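Local structure of uncharacterized oxidoreductase yvaA (Bacillus subtilis subsp. subtilis, 3GDO) at residues Ile6-Leu11 and Pro23-Leu28; Asp29-Ser34 and Ile66-Val71; Ile36-Ser39 and Glu43-Arg46. The protein catalyses the reversible NADPH-dependent reduction of scyllo-inosose to scyllo-inositol and does not accept NADH in place of NADPH. One frame throughout, in Å; residues are numbered along the deposited sequence.

Contact 1: residues Ile6-Leu11 and Pro23-Leu28; sequences IKVGIL and PLLDVL
Leu25 meets Val8 and Ile10 through one methyl group, and the apolar interaction between strand 6-11 and the end of helix 15-26 rests on that carbon. Leu25 CD1 lies 4.2 Å from Val8 CG1, and Ile10 CD1 approaches the same Leu25 CD1 at an equal 4.2 Å. The two strand methyls subtend an angle of roughly 70° at the leucine carbon, so the leucine branch rests above the step between two residues that lie on the same face of the strand. The reach is made from both sides: Leu25 CD1 is extended away from its own CA (chi2 167°), and Ile10 CD1 is likewise stretched out. These separations are comfortable van der Waals distances, and the small buried area fits a touch of three methyls. All three side chains are buried; Tyr306 of helix 303-315 also packs on Leu25, while Ile70 and Tyr31 pack on Val8.

The backbone hydrogen bonds run within the helix end or from strand 6-11 to its neighbouring strands, and none joins the two segments. At the end of the helix, Val27 N bonds to Leu24 O at 3.2 Å and Leu28 N to Leu25 O at 3.1 Å, both spanning three residues as the chain turns toward the next strand. In the sheet, Val8 is bonded to Gln32 and Lys7 to Leu68.

The 9.0 Å from Val8 CA to Leu25 CA is spanned by side chains alone. Ile10 also touches residues of what appears to be the GxGxxG turn (Gly12, Gly14, Gly17), which probably accommodates the dinucleotide, as in relatives. Helix 15-26 is the crossover helix of the beta-alpha-beta unit formed with strands 6-11 and 31-37, the first such unit of the Rossmann fold.

Contact 2: residues Asp29-Ser34 and Ile66-Val71; sequences DEYQIS and IELVIV
Tyr31, the first residue of segment 29-34 to touch segment 66-71, brings ring carbon CE1 to Leu68, whose methyl CD2 arrives obliquely. Tyr31 CE1 and Leu68 CD2 are 4.0 Å apart. With its CG beside the backbone N (chi1 -70°), the tyrosine carries its ring across toward the second strand; Leu68 answers with CD2, the branch that extends farthest from its CA. The Tyr31 OH, at the far end of the ring, is hydrogen-bonded to Tyr306 O of helix 303-315, which ties down that end.

At Gln32 the side chain turns along its own strand instead. Gln32 NE2 donates to Ile33 O at 3.3 Å along a fairly straight N-H line of 163°. The carbonyl oxygen lies nearly in the amide plane of the glutamine, although the donor stands well above the plane of the carbonyl it approaches.

Ser34 closes the contact with its methylene carbon: Ser34 CB is 3.9 Å from Ile66 CD1. The isoleucine methyl comes nearer than its backbone direction would suggest, and it meets the carbon of the serine, not its hydroxyl oxygen. Between the two strands runs strand 6-11, which explains why Tyr31 CA and Leu68 CA are 9.6 Å apart, about twice the spacing of adjacent strands.

The chemistry is thus that of carbon meeting carbon over an intervening strand of the Rossmann sheet. Two polar groups nearby have partners beyond the two segments: Tyr31 OH is bonded to Tyr306 O, and Glu67 forms a salt bridge with Arg314. Dispersion and the exclusion of water, not directed bonds, account for what the two segments share.

Contact 3: residues Ile36-Ser39 and Glu43-Arg46; sequences IMTS and EVKR
Val44 sets CG1 against Ile36 and CG2 against both Ile36 and Thr38 in the second beta-alpha-beta unit of the Rossmann domain, where strand 31-37 leads through a short loop into helix 41-47. Both strand-side residues point toward the helix, as does the valine toward them, but the two pairs meet in different ways.

Ile36 and Val44 face each other tip to tip. Ile36 CD1 stands 3.9 Å from Val44 CG1 and 4.1 Å from Val44 CG2, so the end of the isoleucine fits against the fork of the valine. This end-on approach follows from an isoleucine chain stretched straight out (chi2 175°), which bridges the 8.0 Å between Ile36 CA and Val44 CA. Thr38, by contrast, runs past Val44 in the opposite direction: the methyls Thr38 CG2 and Val44 CG2 touch at 3.8 Å. The threonine can present carbon here because its OG1 is anti to the backbone N (chi1 -169°), leaving CG2 wedged between N and the carbonyl carbon. OG1 is in turn hydrogen-bonded to Arg40 N in the loop, which fixes the rotation of the side chain and keeps the methyl aimed at the helix.

Tyr13 lines the same apolar patch, touching Ile36, Thr38 and Val44, and Val53 of the next strand packs on Thr38 and Val44. The region after the second strand is, in Rossmann enzymes, where the adenosine ribose or its 2'-phosphate is commonly recognised. Separately, a salt bridge between Glu43 and Arg40 links the helix to the loop before it.

Farther along the helix, Arg46 folds back over its own turn, so that Glu43 CA stands 3.9 Å above the plane of the Arg46 guanidinium, offset toward the rim of the group.

All three contacts lie within the dinucleotide-binding Rossmann domain and use one parallel sheet, in which strand 6-11 has strands 31-37 and 68-71 as its neighbours. Contact 1 ties strand 6-11 to the helix that follows it, contact 3 does the same for strand 31-37, and contact 2 joins the two outer strands of that trio. The centres of contacts 1 and 2 are about 5 Å apart; contact 3 lies about 13 Å from contact 1 and about 15 Å from contact 2. Contact 1 comes first along the chain, and contact 3 falls between the two segments of contact 2. Successive crossovers thus converge on one sheet, the framework of the nucleotide-binding half of this NADPH-dependent enzyme.

Contact 1: residues Ile6-Leu11 and Pro23-Leu28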
ATOM      1  N   ILE B   6     -44.057  -4.916   5.742  1.00 39.52           N
ATOM      2  CA  ILE B   6     -43.578  -5.625   4.575  1.00 39.46           C
ATOM      3  C   ILE B   6     -43.378  -7.071   5.001  1.00 40.29           C
ATOM      4  O   ILE B   6     -42.666  -7.340   5.985  1.00 41.16           O
ATOM      5  CB  ILE B   6     -42.266  -4.969   4.040  1.00 39.61           C
ATOM      6  CG1 ILE B   6     -42.560  -3.517   3.605  1.00 40.20           C
ATOM      7  CG2 ILE B   6     -41.674  -5.782   2.907  1.00 37.98           C
ATOM      8  CD1 ILE B   6     -41.367  -2.739   3.152  1.00 41.48           C
ATOM      9  N   LYS B   7     -44.023  -7.984   4.278  1.00 40.18           N
ATOM     10  CA  LYS B   7     -44.005  -9.409   4.595  1.00 40.47           C
ATOM     11  C   LYS B   7     -42.768 -10.014   3.984  1.00 39.78           C
ATOM     12  O   LYS B   7     -42.615 -10.040   2.774  1.00 39.54           O
ATOM     13  CB  LYS B   7     -45.265 -10.151   4.055  1.00 40.97           C
ATOM     14  CG  LYS B   7     -46.632  -9.601   4.506  1.00 39.81           C
ATOM     15  CD  LYS B   7     -46.645  -9.311   6.002  1.00 40.90           C
ATOM     16  CE  LYS B   7     -48.049  -8.848   6.457  1.00 41.91           C
ATOM     17  NZ  LYS B   7     -48.225  -7.387   6.246  1.00 38.18           N
ATOM     18  N   VAL B   8     -41.912 -10.554   4.834  1.00 39.97           N
ATOM     19  CA  VAL B   8     -40.602 -11.045   4.388  1.00 39.20           C
ATOM     20  C   VAL B   8     -40.526 -12.558   4.426  1.00 38.78           C
ATOM     21  O   VAL B   8     -41.001 -13.174   5.369  1.00 38.65           O
ATOM     22  CB  VAL B   8     -39.486 -10.448   5.284  1.00 39.09           C
ATOM     23  CG1 VAL B   8     -38.079 -10.949   4.868  1.00 37.79           C
ATOM     24  CG2 VAL B   8     -39.597  -8.912   5.288  1.00 37.89           C
ATOM     25  N   GLY B   9     -39.927 -13.135   3.389  1.00 38.91           N
ATOM     26  CA  GLY B   9     -39.463 -14.522   3.407  1.00 39.24           C
ATOM     27  C   GLY B   9     -37.931 -14.566   3.357  1.00 39.83           C
ATOM     28  O   GLY B   9     -37.308 -13.927   2.483  1.00 40.34           O
ATOM     29  N   ILE B  10     -37.315 -15.279   4.307  1.00 39.43           N
ATOM     30  CA  ILE B  10     -35.840 -15.433   4.333  1.00 39.07           C
ATOM     31  C   ILE B  10     -35.385 -16.795   3.826  1.00 38.52           C
ATOM     32  O   ILE B  10     -35.792 -17.834   4.353  1.00 39.43           O
ATOM     33  CB  ILE B  10     -35.240 -15.189   5.726  1.00 38.43           C
ATOM     34  CG1 ILE B  10     -35.688 -13.839   6.264  1.00 38.36           C
ATOM     35  CG2 ILE B  10     -33.674 -15.289   5.680  1.00 38.96           C
ATOM     36  CD1 ILE B  10     -35.358 -13.616   7.741  1.00 35.28           C
ATOM     37  N   LEU B  11     -34.558 -16.800   2.793  1.00 37.77           N
ATOM     38  CA  LEU B  11     -34.062 -18.054   2.270  1.00 37.35           C
ATOM     39  C   LEU B  11     -32.742 -18.428   2.963  1.00 37.85           C
ATOM     40  O   LEU B  11     -31.732 -17.775   2.758  1.00 36.89           O
ATOM     41  CB  LEU B  11     -33.861 -18.001   0.760  1.00 37.48           C
ATOM     42  CG  LEU B  11     -35.055 -17.760  -0.173  1.00 38.73           C
ATOM     43  CD1 LEU B  11     -34.640 -18.143  -1.605  1.00 37.05           C
ATOM     44  CD2 LEU B  11     -36.319 -18.541   0.258  1.00 36.89           C
ATOM     45  N   PRO B  23     -31.736 -10.423  12.918  1.00 37.46           N
ATOM     46  CA  PRO B  23     -31.778  -9.516  14.052  1.00 37.49           C
ATOM     47  C   PRO B  23     -32.051  -8.066  13.647  1.00 37.82           C
ATOM     48  O   PRO B  23     -32.626  -7.308  14.428  1.00 38.89           O
ATOM     49  CB  PRO B  23     -30.363  -9.639  14.635  1.00 38.04           C
ATOM     50  CG  PRO B  23     -29.928 -10.968  14.293  1.00 36.31           C
ATOM     51  CD  PRO B  23     -30.528 -11.272  12.953  1.00 37.84           C
ATOM     52  N   LEU B  24     -31.614  -7.662  12.458  1.00 37.94           N
ATOM     53  CA  LEU B  24     -31.836  -6.282  12.016  1.00 37.82           C
ATOM     54  C   LEU B  24     -33.309  -6.091  11.607  1.00 38.59           C
ATOM     55  O   LEU B  24     -33.957  -5.102  11.984  1.00 38.91           O
ATOM     56  CB  LEU B  24     -30.910  -5.941  10.854  1.00 37.15           C
ATOM     57  CG  LEU B  24     -29.404  -6.017  11.143  1.00 36.08           C
ATOM     58  CD1 LEU B  24     -28.590  -5.606   9.939  1.00 33.75           C
ATOM     59  CD2 LEU B  24     -29.037  -5.165  12.360  1.00 36.22           C
ATOM     60  N   LEU B  25     -33.818  -7.048  10.831  1.00 38.86           N
ATOM     61  CA  LEU B  25     -35.206  -7.019  10.362  1.00 39.39           C
ATOM     62  C   LEU B  25     -36.135  -7.037  11.565  1.00 40.49           C
ATOM     63  O   LEU B  25     -37.082  -6.266  11.630  1.00 41.04           O
ATOM     64  CB  LEU B  25     -35.497  -8.165   9.394  1.00 38.48           C
ATOM     65  CG  LEU B  25     -34.825  -8.102   8.007  1.00 36.64           C
ATOM     66  CD1 LEU B  25     -34.933  -9.426   7.254  1.00 38.61           C
ATOM     67  CD2 LEU B  25     -35.446  -7.005   7.178  1.00 39.29           C
ATOM     68  N   ASP B  26     -35.781  -7.845  12.556  1.00 41.43           N
ATOM     69  CA  ASP B  26     -36.488  -7.938  13.838  1.00 41.67           C
ATOM     70  C   ASP B  26     -36.717  -6.621  14.593  1.00 42.13           C
ATOM     71  O   ASP B  26     -37.724  -6.498  15.285  1.00 41.80           O
ATOM     72  CB  ASP B  26     -35.768  -8.952  14.741  1.00 41.71           C
ATOM     73  CG  ASP B  26     -36.497  -9.207  16.048  1.00 43.87           C
ATOM     74  OD1 ASP B  26     -37.585  -9.809  15.997  1.00 45.76           O
ATOM     75  OD2 ASP B  26     -35.979  -8.824  17.125  1.00 44.98           O
ATOM     76  N   VAL B  27     -35.803  -5.650  14.521  1.00 42.59           N
ATOM     77  CA  VAL B  27     -36.040  -4.403  15.282  1.00 43.30           C
ATOM     78  C   VAL B  27     -36.770  -3.306  14.493  1.00 43.06           C
ATOM     79  O   VAL B  27     -37.043  -2.240  15.025  1.00 43.15           O
ATOM     80  CB  VAL B  27     -34.771  -3.825  15.982  1.00 43.65           C
ATOM     81  CG1 VAL B  27     -34.147  -4.859  16.910  1.00 43.80           C
ATOM     82  CG2 VAL B  27     -33.750  -3.325  14.946  1.00 45.21           C
ATOM     83  N   LEU B  28     -37.058  -3.553  13.226  1.00 42.83           N
ATOM     84  CA  LEU B  28     -37.690  -2.546  12.383  1.00 43.61           C
ATOM     85  C   LEU B  28     -39.197  -2.811  12.235  1.00 44.88           C
ATOM     86  O   LEU B  28     -39.583  -3.788  11.612  1.00 43.77           O
ATOM     87  CB  LEU B  28     -37.021  -2.543  10.999  1.00 43.28           C
ATOM     88  CG  LEU B  28     -35.559  -2.068  10.985  1.00 40.83           C
ATOM     89  CD1 LEU B  28     -34.973  -2.201   9.604  1.00 36.82           C
ATOM     90  CD2 LEU B  28     -35.479  -0.630  11.500  1.00 37.89           C
TER

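Contact 2: residues Asp29-Ser34 and Ile66-Val71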
ATOM      1  N   ASP B  29     -40.062  -1.962  12.790  1.00 46.72           N
ATOM      2  CA  ASP B  29     -41.500  -2.271  12.624  1.00 47.90           C
ATOM      3  C   ASP B  29     -42.077  -2.182  11.204  1.00 47.04           C
ATOM      4  O   ASP B  29     -43.188  -2.685  10.961  1.00 46.50           O
ATOM      5  CB  ASP B  29     -42.433  -1.683  13.697  1.00 49.41           C
ATOM      6  CG  ASP B  29     -41.875  -0.458  14.386  1.00 53.17           C
ATOM      7  OD1 ASP B  29     -41.571   0.543  13.699  1.00 60.10           O
ATOM      8  OD2 ASP B  29     -41.799  -0.477  15.633  1.00 58.14           O
ATOM      9  N   GLU B  30     -41.313  -1.603  10.269  1.00 45.68           N
ATOM     10  CA  GLU B  30     -41.648  -1.652   8.860  1.00 45.28           C
ATOM     11  C   GLU B  30     -41.753  -3.078   8.302  1.00 43.90           C
ATOM     12  O   GLU B  30     -42.220  -3.280   7.171  1.00 44.21           O
ATOM     13  CB  GLU B  30     -40.587  -0.913   8.029  1.00 46.28           C
ATOM     14  CG  GLU B  30     -40.439   0.567   8.299  1.00 50.14           C
ATOM     15  CD  GLU B  30     -39.298   0.865   9.246  1.00 54.03           C
ATOM     16  OE1 GLU B  30     -39.279   0.303  10.372  1.00 56.17           O
ATOM     17  OE2 GLU B  30     -38.424   1.672   8.863  1.00 56.41           O
ATOM     18  N   TYR B  31     -41.259  -4.066   9.051  1.00 42.64           N
ATOM     19  CA  TYR B  31     -41.110  -5.441   8.521  1.00 40.63           C
ATOM     20  C   TYR B  31     -41.816  -6.495   9.352  1.00 40.26           C
ATOM     21  O   TYR B  31     -41.933  -6.361  10.564  1.00 38.75           O
ATOM     22  CB  TYR B  31     -39.623  -5.842   8.421  1.00 40.43           C
ATOM     23  CG  TYR B  31     -38.881  -5.104   7.330  1.00 37.62           C
ATOM     24  CD1 TYR B  31     -38.962  -5.527   6.011  1.00 34.42           C
ATOM     25  CD2 TYR B  31     -38.146  -3.953   7.619  1.00 33.94           C
ATOM     26  CE1 TYR B  31     -38.304  -4.851   5.009  1.00 34.47           C
ATOM     27  CE2 TYR B  31     -37.480  -3.260   6.629  1.00 33.80           C
ATOM     28  CZ  TYR B  31     -37.548  -3.724   5.315  1.00 34.37           C
ATOM     29  OH  TYR B  31     -36.904  -3.050   4.284  1.00 36.20           O
ATOM     30  N   GLN B  32     -42.272  -7.537   8.673  1.00 40.29           N
ATOM     31  CA  GLN B  32     -42.755  -8.727   9.334  1.00 42.33           C
ATOM     32  C   GLN B  32     -42.052  -9.922   8.717  1.00 42.20           C
ATOM     33  O   GLN B  32     -42.171 -10.173   7.504  1.00 42.61           O
ATOM     34  CB  GLN B  32     -44.284  -8.877   9.166  1.00 42.31           C
ATOM     35  CG  GLN B  32     -44.884 -10.048   9.954  1.00 45.88           C
ATOM     36  CD  GLN B  32     -44.465 -10.001  11.416  1.00 49.91           C
ATOM     37  OE1 GLN B  32     -44.827  -9.082  12.152  1.00 50.61           O
ATOM     38  NE2 GLN B  32     -43.677 -10.984  11.836  1.00 53.42           N
ATOM     39  N   ILE B  33     -41.320 -10.664   9.541  1.00 42.83           N
ATOM     40  CA  ILE B  33     -40.719 -11.901   9.057  1.00 43.41           C
ATOM     41  C   ILE B  33     -41.803 -12.962   9.070  1.00 43.19           C
ATOM     42  O   ILE B  33     -42.235 -13.355  10.137  1.00 44.32           O
ATOM     43  CB  ILE B  33     -39.520 -12.363   9.919  1.00 43.38           C
ATOM     44  CG1 ILE B  33     -38.356 -11.357   9.829  1.00 45.68           C
ATOM     45  CG2 ILE B  33     -39.002 -13.683   9.397  1.00 43.88           C
ATOM     46  CD1 ILE B  33     -38.333 -10.324  10.955  1.00 50.29           C
ATOM     47  N   SER B  34     -42.247 -13.409   7.900  1.00 43.11           N
ATOM     48  CA  SER B  34     -43.365 -14.368   7.808  1.00 43.43           C
ATOM     49  C   SER B  34     -42.903 -15.800   7.628  1.00 42.76           C
ATOM     50  O   SER B  34     -43.408 -16.714   8.291  1.00 42.68           O
ATOM     51  CB  SER B  34     -44.327 -14.015   6.666  1.00 42.99           C
ATOM     52  OG  SER B  34     -44.943 -12.768   6.940  1.00 46.91           O
ATOM     53  N   ILE B  66     -46.302 -12.794   0.426  1.00 41.79           N
ATOM     54  CA  ILE B  66     -44.862 -12.500   0.545  1.00 41.17           C
ATOM     55  C   ILE B  66     -44.440 -11.409  -0.452  1.00 40.07           C
ATOM     56  O   ILE B  66     -44.649 -11.574  -1.652  1.00 40.70           O
ATOM     57  CB  ILE B  66     -44.018 -13.762   0.296  1.00 39.99           C
ATOM     58  CG1 ILE B  66     -44.290 -14.819   1.385  1.00 41.60           C
ATOM     59  CG2 ILE B  66     -42.508 -13.416   0.209  1.00 42.56           C
ATOM     60  CD1 ILE B  66     -43.926 -14.390   2.817  1.00 41.39           C
ATOM     61  N   GLU B  67     -43.848 -10.324   0.045  1.00 38.75           N
ATOM     62  CA  GLU B  67     -43.460  -9.188  -0.815  1.00 39.28           C
ATOM     63  C   GLU B  67     -41.942  -9.087  -1.112  1.00 38.50           C
ATOM     64  O   GLU B  67     -41.534  -8.725  -2.237  1.00 37.44           O
ATOM     65  CB  GLU B  67     -43.925  -7.897  -0.179  1.00 39.06           C
ATOM     66  CG  GLU B  67     -45.417  -7.931   0.219  1.00 40.65           C
ATOM     67  CD  GLU B  67     -45.802  -6.710   0.943  1.00 40.31           C
ATOM     68  OE1 GLU B  67     -45.720  -6.654   2.200  1.00 42.96           O
ATOM     69  OE2 GLU B  67     -46.147  -5.755   0.246  1.00 44.10           O
ATOM     70  N   LEU B  68     -41.137  -9.384  -0.080  1.00 37.44           N
ATOM     71  CA  LEU B  68     -39.655  -9.324  -0.161  1.00 36.87           C
ATOM     72  C   LEU B  68     -39.032 -10.662   0.272  1.00 36.68           C
ATOM     73  O   LEU B  68     -39.394 -11.201   1.324  1.00 35.83           O
ATOM     74  CB  LEU B  68     -39.097  -8.172   0.700  1.00 35.61           C
ATOM     75  CG  LEU B  68     -37.565  -8.002   0.793  1.00 35.32           C
ATOM     76  CD1 LEU B  68     -36.947  -7.623  -0.518  1.00 30.04           C
ATOM     77  CD2 LEU B  68     -37.208  -6.972   1.845  1.00 33.80           C
ATOM     78  N   VAL B  69     -38.141 -11.187  -0.572  1.00 36.55           N
ATOM     79  CA  VAL B  69     -37.335 -12.377  -0.257  1.00 37.09           C
ATOM     80  C   VAL B  69     -35.868 -11.930  -0.018  1.00 36.55           C
ATOM     81  O   VAL B  69     -35.297 -11.169  -0.831  1.00 36.16           O
ATOM     82  CB  VAL B  69     -37.372 -13.396  -1.413  1.00 37.10           C
ATOM     83  CG1 VAL B  69     -36.542 -14.642  -1.077  1.00 38.32           C
ATOM     84  CG2 VAL B  69     -38.807 -13.820  -1.706  1.00 38.34           C
ATOM     85  N   ILE B  70     -35.291 -12.376   1.104  1.00 35.87           N
ATOM     86  CA  ILE B  70     -33.828 -12.243   1.353  1.00 35.04           C
ATOM     87  C   ILE B  70     -33.104 -13.532   0.956  1.00 35.70           C
ATOM     88  O   ILE B  70     -33.398 -14.608   1.463  1.00 35.57           O
ATOM     89  CB  ILE B  70     -33.544 -11.920   2.819  1.00 35.40           C
ATOM     90  CG1 ILE B  70     -34.576 -10.923   3.371  1.00 33.85           C
ATOM     91  CG2 ILE B  70     -32.081 -11.470   3.016  1.00 30.25           C
ATOM     92  CD1 ILE B  70     -34.491  -9.482   2.818  1.00 37.04           C
ATOM     93  N   VAL B  71     -32.212 -13.451  -0.008  1.00 36.27           N
ATOM     94  CA  VAL B  71     -31.533 -14.658  -0.437  1.00 37.84           C
ATOM     95  C   VAL B  71     -30.171 -14.809   0.291  1.00 39.02           C
ATOM     96  O   VAL B  71     -29.245 -14.042   0.073  1.00 38.08           O
ATOM     97  CB  VAL B  71     -31.395 -14.742  -1.954  1.00 38.13           C
ATOM     98  CG1 VAL B  71     -30.753 -16.060  -2.348  1.00 36.90           C
ATOM     99  CG2 VAL B  71     -32.790 -14.628  -2.606  1.00 38.06           C
TER

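Contact 3: residues Ile36-Ser39 and Glu43-Arg46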
ATOM      1  N   ILE B  36     -39.422 -18.564   6.680  1.00 40.25           N
ATOM      2  CA  ILE B  36     -37.976 -18.832   6.558  1.00 39.47           C
ATOM      3  C   ILE B  36     -37.809 -20.242   6.031  1.00 39.32           C
ATOM      4  O   ILE B  36     -38.358 -21.183   6.603  1.00 39.07           O
ATOM      5  CB  ILE B  36     -37.246 -18.671   7.890  1.00 39.95           C
ATOM      6  CG1 ILE B  36     -37.559 -17.319   8.526  1.00 37.72           C
ATOM      7  CG2 ILE B  36     -35.713 -18.938   7.727  1.00 39.68           C
ATOM      8  CD1 ILE B  36     -36.973 -17.129   9.915  1.00 40.17           C
ATOM      9  N   MET B  37     -37.080 -20.363   4.918  1.00 39.26           N
ATOM     10  CA  MET B  37     -36.771 -21.641   4.298  1.00 39.89           C
ATOM     11  C   MET B  37     -35.495 -22.227   4.941  1.00 40.71           C
ATOM     12  O   MET B  37     -34.402 -21.700   4.726  1.00 39.93           O
ATOM     13  CB  MET B  37     -36.600 -21.478   2.776  1.00 40.37           C
ATOM     14  CG  MET B  37     -36.618 -22.791   2.015  1.00 39.47           C
ATOM     15  SD  MET B  37     -36.143 -22.782   0.287  1.00 42.63           S
ATOM     16  CE  MET B  37     -34.479 -22.188   0.326  1.00 41.27           C
ATOM     17  N   THR B  38     -35.649 -23.302   5.731  1.00 41.06           N
ATOM     18  CA  THR B  38     -34.540 -23.881   6.527  1.00 42.29           C
ATOM     19  C   THR B  38     -34.978 -25.206   7.178  1.00 43.18           C
ATOM     20  O   THR B  38     -36.173 -25.435   7.413  1.00 43.35           O
ATOM     21  CB  THR B  38     -34.061 -22.871   7.642  1.00 42.31           C
ATOM     22  OG1 THR B  38     -32.839 -23.308   8.247  1.00 43.07           O
ATOM     23  CG2 THR B  38     -35.151 -22.644   8.730  1.00 41.17           C
ATOM     24  N   SER B  39     -34.014 -26.066   7.501  1.00 44.20           N
ATOM     25  CA  SER B  39     -34.305 -27.259   8.298  1.00 44.32           C
ATOM     26  C   SER B  39     -34.043 -26.999   9.788  1.00 44.93           C
ATOM     27  O   SER B  39     -34.192 -27.912  10.626  1.00 46.58           O
ATOM     28  CB  SER B  39     -33.477 -28.454   7.801  1.00 43.85           C
ATOM     29  OG  SER B  39     -32.096 -28.189   7.994  1.00 44.07           O
ATOM     30  N   GLU B  43     -34.498 -23.621  15.925  1.00 44.29           N
ATOM     31  CA  GLU B  43     -33.804 -22.322  16.081  1.00 44.69           C
ATOM     32  C   GLU B  43     -34.785 -21.213  15.770  1.00 44.80           C
ATOM     33  O   GLU B  43     -34.882 -20.254  16.519  1.00 45.15           O
ATOM     34  CB  GLU B  43     -32.577 -22.148  15.177  1.00 44.37           C
ATOM     35  CG  GLU B  43     -31.432 -23.092  15.435  1.00 45.95           C
ATOM     36  CD  GLU B  43     -30.240 -22.783  14.558  1.00 47.24           C
ATOM     37  OE1 GLU B  43     -29.531 -23.736  14.191  1.00 47.13           O
ATOM     38  OE2 GLU B  43     -30.016 -21.594  14.220  1.00 48.78           O
ATOM     39  N   VAL B  44     -35.526 -21.377  14.679  1.00 45.39           N
ATOM     40  CA  VAL B  44     -36.501 -20.369  14.270  1.00 46.31           C
ATOM     41  C   VAL B  44     -37.628 -20.218  15.293  1.00 47.13           C
ATOM     42  O   VAL B  44     -38.089 -19.107  15.551  1.00 47.17           O
ATOM     43  CB  VAL B  44     -37.092 -20.659  12.883  1.00 46.25           C
ATOM     44  CG1 VAL B  44     -38.208 -19.655  12.553  1.00 46.53           C
ATOM     45  CG2 VAL B  44     -35.990 -20.641  11.799  1.00 45.90           C
ATOM     46  N   LYS B  45     -38.075 -21.330  15.869  1.00 48.03           N
ATOM     47  CA  LYS B  45     -39.132 -21.275  16.882  1.00 49.13           C
ATOM     48  C   LYS B  45     -38.679 -20.437  18.084  1.00 49.80           C
ATOM     49  O   LYS B  45     -39.464 -19.674  18.653  1.00 50.15           O
ATOM     50  CB  LYS B  45     -39.538 -22.686  17.316  1.00 50.00           C
ATOM     51  CG  LYS B  45     -40.568 -22.703  18.432  1.00 52.36           C
ATOM     52  CD  LYS B  45     -40.966 -24.117  18.815  1.00 55.97           C
ATOM     53  CE  LYS B  45     -41.839 -24.096  20.073  1.00 57.89           C
ATOM     54  NZ  LYS B  45     -42.892 -25.137  20.002  1.00 61.72           N
ATOM     55  N   ARG B  46     -37.409 -20.571  18.448  1.00 49.80           N
ATOM     56  CA  ARG B  46     -36.828 -19.808  19.551  1.00 50.30           C
ATOM     57  C   ARG B  46     -36.475 -18.363  19.181  1.00 49.96           C
ATOM     58  O   ARG B  46     -36.577 -17.471  20.016  1.00 50.14           O
ATOM     59  CB  ARG B  46     -35.591 -20.533  20.115  1.00 50.91           C
ATOM     60  CG  ARG B  46     -35.922 -21.890  20.777  1.00 52.42           C
ATOM     61  CD  ARG B  46     -34.761 -22.385  21.622  1.00 58.14           C
ATOM     62  NE  ARG B  46     -33.562 -22.542  20.800  1.00 61.72           N
ATOM     63  CZ  ARG B  46     -33.242 -23.655  20.137  1.00 63.82           C
ATOM     64  NH1 ARG B  46     -34.027 -24.726  20.232  1.00 64.69           N
ATOM     65  NH2 ARG B  46     -32.133 -23.707  19.389  1.00 62.15           N
TER